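PDB 1ZZG: glucose-6-phosphate isomerase from Thermus thermophilus, which probably catalyses the reversible isomerization of glucose 6-phosphate to fructose 6-phosphate, a step shared by glycolysis and gluconeogenesis. Local coordinates for residues Leu53-Asn63 with Leu196-Asp207. Sequence-based numbering, arbitrary orientation.
Sequences LREVRRYREAN and LLPLAFAGADLD
Val56 fits as a knob into a hole formed by Leu196, Leu197, Ala200 and Leu206, where helix 52-61 packs on helix 193-201. Both helices lie against the five-stranded parallel sheet of a sugar isomerase (SIS) domain, and Leu197 and Tyr59 reach its strands. The axes of 53-61 and 196-201 run 9.2 Å apart and cross at -44°. Val56 CG1 fills the hole, anti to the backbone N (chi1 169°) and 3.6 Å from Ala200 CB.

Further along, Arg60 lies across Phe201. Its CG sits over the centre of the ring face, 3.7 Å from the centroid, in a CH-pi contact. The chain bends at chi2 (-88°), and the guanidinium lies beyond the ring's edge, with Phe201 CD1 over one of its faces and 3.4 Å from Arg60 NH1. The two planes are inclined, not stacked. A water accepts from Arg60 NE and donates to Ala200 O, joining the two helices. Tyr59 CE2 meets the edge of the Phe201 ring, and Phe69 packs on Phe201 from outside the pair.

At the other end, Arg57 stretches past Leu206 to the start of helix 206-221. NH2 meets Asp207 OD2 at 2.9 Å, nearly along the C-O direction; NE reaches the same oxygen from the syn side by a longer, more bent bond. Guanidinium and carboxylate are nearly coplanar. Asp205 sits at the N-cap; its OD1 takes a weak bond from Ala208 N and makes a longer salt bridge to Arg57 NH2 at 3.5 Å. Leu53 CD1 packs against the Asp207 carboxylate and Leu206.

The apolar side of the contact faces the sheet, and Arg57 and Arg60 run along the other. The double grip should limit rotation of the Arg57 guanidinium. Arg57 would be expected to favour the ionised form of Asp207 and, more weakly, of Asp205.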
loop_
_atom_site.group_PDB
_atom_site.type_symbol
_atom_site.label_atom_id
_atom_site.label_comp_id
_atom_site.label_asym_id
_atom_site.label_seq_id
_atom_site.Cartn_x
_atom_site.Cartn_y
_atom_site.Cartn_z
ATOM N N LEU A 53 -29.107 -5.824 3.479
ATOM C CA LEU A 53 -28.319 -6.777 2.700
ATOM C C LEU A 53 -29.194 -7.585 1.738
ATOM O O LEU A 53 -28.729 -8.004 0.679
ATOM C CB LEU A 53 -27.526 -7.728 3.604
ATOM C CG LEU A 53 -28.220 -8.983 4.126
ATOM C CD1 LEU A 53 -27.182 -9.900 4.763
ATOM C CD2 LEU A 53 -29.310 -8.596 5.117
ATOM N N ARG A 54 -30.452 -7.810 2.104
ATOM C CA ARG A 54 -31.355 -8.547 1.222
ATOM C C ARG A 54 -31.652 -7.671 0.011
ATOM O O ARG A 54 -31.648 -8.140 -1.130
ATOM C CB ARG A 54 -32.652 -8.912 1.953
ATOM C CG ARG A 54 -32.451 -9.987 3.006
ATOM C CD ARG A 54 -33.763 -10.465 3.600
ATOM N NE ARG A 54 -33.546 -11.628 4.456
ATOM C CZ ARG A 54 -34.509 -12.284 5.094
ATOM N NH1 ARG A 54 -35.771 -11.891 4.981
ATOM N NH2 ARG A 54 -34.211 -13.337 5.846
ATOM N N GLU A 55 -31.890 -6.389 0.275
ATOM C CA GLU A 55 -32.164 -5.409 -0.768
ATOM C C GLU A 55 -30.959 -5.327 -1.716
ATOM O O GLU A 55 -31.115 -5.187 -2.933
ATOM C CB GLU A 55 -32.422 -4.049 -0.124
ATOM C CG GLU A 55 -32.758 -2.937 -1.093
ATOM C CD GLU A 55 -32.877 -1.587 -0.401
ATOM O OE1 GLU A 55 -33.624 -1.490 0.598
ATOM O OE2 GLU A 55 -32.226 -0.625 -0.858
ATOM N N VAL A 56 -29.759 -5.409 -1.148
ATOM C CA VAL A 56 -28.535 -5.367 -1.941
ATOM C C VAL A 56 -28.451 -6.621 -2.814
ATOM O O VAL A 56 -28.178 -6.538 -4.013
ATOM C CB VAL A 56 -27.282 -5.283 -1.031
ATOM C CG1 VAL A 56 -26.009 -5.513 -1.844
ATOM C CG2 VAL A 56 -27.232 -3.917 -0.358
ATOM N N ARG A 57 -28.697 -7.783 -2.216
ATOM C CA ARG A 57 -28.650 -9.035 -2.960
ATOM C C ARG A 57 -29.659 -9.053 -4.110
ATOM O O ARG A 57 -29.334 -9.453 -5.227
ATOM C CB ARG A 57 -28.930 -10.227 -2.038
ATOM C CG ARG A 57 -27.764 -10.674 -1.157
ATOM C CD ARG A 57 -28.203 -11.863 -0.300
ATOM N NE ARG A 57 -27.145 -12.428 0.539
ATOM C CZ ARG A 57 -26.048 -13.003 0.063
ATOM N NH1 ARG A 57 -25.863 -13.082 -1.246
ATOM N NH2 ARG A 57 -25.146 -13.512 0.893
ATOM N N ARG A 58 -30.886 -8.630 -3.837
ATOM C CA ARG A 58 -31.906 -8.631 -4.879
ATOM C C ARG A 58 -31.513 -7.734 -6.048
ATOM O O ARG A 58 -31.740 -8.078 -7.210
ATOM C CB ARG A 58 -33.256 -8.202 -4.302
ATOM C CG ARG A 58 -33.851 -9.209 -3.312
ATOM C CD ARG A 58 -34.025 -10.601 -3.934
ATOM N NE ARG A 58 -32.856 -11.474 -3.788
ATOM C CZ ARG A 58 -32.452 -12.004 -2.635
ATOM N NH1 ARG A 58 -33.118 -11.752 -1.515
ATOM N NH2 ARG A 58 -31.387 -12.795 -2.599
ATOM N N TYR A 59 -30.912 -6.590 -5.741
ATOM C CA TYR A 59 -30.478 -5.666 -6.781
ATOM C C TYR A 59 -29.392 -6.306 -7.634
ATOM O O TYR A 59 -29.402 -6.192 -8.857
ATOM C CB TYR A 59 -29.933 -4.373 -6.166
ATOM C CG TYR A 59 -29.296 -3.455 -7.185
ATOM C CD1 TYR A 59 -30.072 -2.771 -8.120
ATOM C CD2 TYR A 59 -27.912 -3.294 -7.233
ATOM C CE1 TYR A 59 -29.483 -1.950 -9.076
ATOM C CE2 TYR A 59 -27.318 -2.480 -8.180
ATOM C CZ TYR A 59 -28.105 -1.810 -9.098
ATOM O OH TYR A 59 -27.507 -0.989 -10.024
ATOM N N ARG A 60 -28.450 -6.979 -6.977
ATOM C CA ARG A 60 -27.345 -7.628 -7.675
ATOM C C ARG A 60 -27.871 -8.703 -8.611
ATOM O O ARG A 60 -27.504 -8.757 -9.786
ATOM C CB ARG A 60 -26.376 -8.254 -6.663
ATOM C CG ARG A 60 -25.109 -8.837 -7.276
ATOM C CD ARG A 60 -25.249 -10.296 -7.723
ATOM N NE ARG A 60 -24.009 -10.750 -8.355
ATOM C CZ ARG A 60 -23.655 -10.460 -9.606
ATOM N NH1 ARG A 60 -24.458 -9.729 -10.378
ATOM N NH2 ARG A 60 -22.478 -10.864 -10.073
ATOM N N GLU A 61 -28.735 -9.557 -8.071
ATOM C CA GLU A 61 -29.329 -10.648 -8.829
ATOM C C GLU A 61 -30.104 -10.165 -10.048
ATOM O O GLU A 61 -30.180 -10.863 -11.059
ATOM C CB GLU A 61 -30.231 -11.467 -7.909
ATOM C CG GLU A 61 -29.454 -12.330 -6.929
ATOM C CD GLU A 61 -30.315 -12.859 -5.803
ATOM O OE1 GLU A 61 -31.536 -12.998 -6.001
ATOM O OE2 GLU A 61 -29.769 -13.144 -4.721
ATOM N N ALA A 62 -30.670 -8.967 -9.959
ATOM C CA ALA A 62 -31.434 -8.410 -11.070
ATOM C C ALA A 62 -30.510 -7.846 -12.151
ATOM O O ALA A 62 -30.967 -7.442 -13.225
ATOM C CB ALA A 62 -32.374 -7.323 -10.563
ATOM N N ASN A 63 -29.209 -7.836 -11.874
ATOM C CA ASN A 63 -28.233 -7.313 -12.827
ATOM C C ASN A 63 -27.054 -8.247 -13.047
ATOM O O ASN A 63 -25.909 -7.890 -12.776
ATOM C CB ASN A 63 -27.736 -5.954 -12.348
ATOM C CG ASN A 63 -28.822 -4.906 -12.383
ATOM O OD1 ASN A 63 -29.134 -4.360 -13.439
ATOM N ND2 ASN A 63 -29.421 -4.630 -11.226
ATOM N N LEU A 196 -21.192 -3.533 1.157
ATOM C CA LEU A 196 -22.099 -4.624 0.804
ATOM C C LEU A 196 -22.432 -4.705 -0.682
ATOM O O LEU A 196 -22.452 -5.800 -1.250
ATOM C CB LEU A 196 -23.393 -4.531 1.612
ATOM C CG LEU A 196 -23.176 -4.609 3.125
ATOM C CD1 LEU A 196 -24.510 -4.507 3.829
ATOM C CD2 LEU A 196 -22.456 -5.906 3.480
ATOM N N LEU A 197 -22.680 -3.561 -1.313
ATOM C CA LEU A 197 -23.016 -3.553 -2.733
ATOM C C LEU A 197 -21.892 -4.159 -3.586
ATOM O O LEU A 197 -22.117 -5.117 -4.324
ATOM C CB LEU A 197 -23.337 -2.131 -3.210
ATOM C CG LEU A 197 -23.789 -2.059 -4.676
ATOM C CD1 LEU A 197 -25.018 -2.955 -4.884
ATOM C CD2 LEU A 197 -24.105 -0.619 -5.051
ATOM N N PRO A 198 -20.669 -3.602 -3.509
ATOM C CA PRO A 198 -19.617 -4.212 -4.331
ATOM C C PRO A 198 -19.383 -5.677 -3.964
ATOM O O PRO A 198 -19.144 -6.495 -4.841
ATOM C CB PRO A 198 -18.391 -3.327 -4.063
ATOM C CG PRO A 198 -18.698 -2.680 -2.723
ATOM C CD PRO A 198 -20.173 -2.387 -2.838
ATOM N N LEU A 199 -19.467 -6.013 -2.678
ATOM C CA LEU A 199 -19.263 -7.401 -2.263
ATOM C C LEU A 199 -20.309 -8.336 -2.858
ATOM O O LEU A 199 -20.021 -9.504 -3.146
ATOM C CB LEU A 199 -19.281 -7.533 -0.742
ATOM C CG LEU A 199 -17.926 -7.396 -0.051
ATOM C CD1 LEU A 199 -18.123 -7.563 1.452
ATOM C CD2 LEU A 199 -16.946 -8.446 -0.586
ATOM N N ALA A 200 -21.524 -7.827 -3.040
ATOM C CA ALA A 200 -22.589 -8.639 -3.620
ATOM C C ALA A 200 -22.160 -9.044 -5.024
ATOM O O ALA A 200 -22.201 -10.220 -5.376
ATOM C CB ALA A 200 -23.899 -7.851 -3.668
ATOM N N PHE A 201 -21.732 -8.063 -5.818
ATOM C CA PHE A 201 -21.290 -8.322 -7.183
ATOM C C PHE A 201 -20.028 -9.176 -7.205
ATOM O O PHE A 201 -19.696 -9.778 -8.225
ATOM C CB PHE A 201 -21.076 -6.999 -7.925
ATOM C CG PHE A 201 -22.354 -6.391 -8.433
ATOM C CD1 PHE A 201 -22.895 -6.800 -9.653
ATOM C CD2 PHE A 201 -23.055 -5.469 -7.664
ATOM C CE1 PHE A 201 -24.122 -6.297 -10.097
ATOM C CE2 PHE A 201 -24.280 -4.960 -8.093
ATOM C CZ PHE A 201 -24.818 -5.374 -9.313
ATOM N N ALA A 202 -19.334 -9.233 -6.073
ATOM C CA ALA A 202 -18.125 -10.041 -5.969
ATOM C C ALA A 202 -18.517 -11.472 -5.588
ATOM O O ALA A 202 -17.672 -12.368 -5.521
ATOM C CB ALA A 202 -17.191 -9.450 -4.921
ATOM N N GLY A 203 -19.807 -11.669 -5.337
ATOM C CA GLY A 203 -20.319 -12.978 -4.964
ATOM C C GLY A 203 -19.929 -13.457 -3.575
ATOM O O GLY A 203 -19.875 -14.662 -3.328
ATOM N N ALA A 204 -19.655 -12.524 -2.669
ATOM C CA ALA A 204 -19.258 -12.869 -1.306
ATOM C C ALA A 204 -20.463 -13.068 -0.385
ATOM O O ALA A 204 -21.563 -12.600 -0.678
ATOM C CB ALA A 204 -18.350 -11.783 -0.749
ATOM N N ASP A 205 -20.242 -13.743 0.740
ATOM C CA ASP A 205 -21.314 -14.003 1.701
ATOM C C ASP A 205 -21.506 -12.830 2.672
ATOM O O ASP A 205 -20.873 -12.770 3.732
ATOM C CB ASP A 205 -21.009 -15.285 2.480
ATOM C CG ASP A 205 -22.166 -15.732 3.353
ATOM O OD1 ASP A 205 -23.207 -15.043 3.367
ATOM O OD2 ASP A 205 -22.033 -16.782 4.024
ATOM N N LEU A 206 -22.392 -11.909 2.300
ATOM C CA LEU A 206 -22.674 -10.726 3.112
ATOM C C LEU A 206 -23.184 -11.093 4.505
ATOM O O LEU A 206 -22.798 -10.475 5.493
ATOM C CB LEU A 206 -23.716 -9.853 2.414
ATOM C CG LEU A 206 -23.465 -9.604 0.926
ATOM C CD1 LEU A 206 -24.554 -8.713 0.377
ATOM C CD2 LEU A 206 -22.094 -8.974 0.722
ATOM N N ASP A 207 -24.052 -12.098 4.576
ATOM C CA ASP A 207 -24.614 -12.538 5.851
ATOM C C ASP A 207 -23.504 -12.909 6.843
ATOM O O ASP A 207 -23.543 -12.520 8.013
ATOM C CB ASP A 207 -25.531 -13.747 5.624
ATOM C CG ASP A 207 -26.687 -13.434 4.689
ATOM O OD1 ASP A 207 -27.781 -13.087 5.187
ATOM O OD2 ASP A 207 -26.497 -13.516 3.454
HETATM O O HOH W 1 -23.636 -12.806 -6.236
#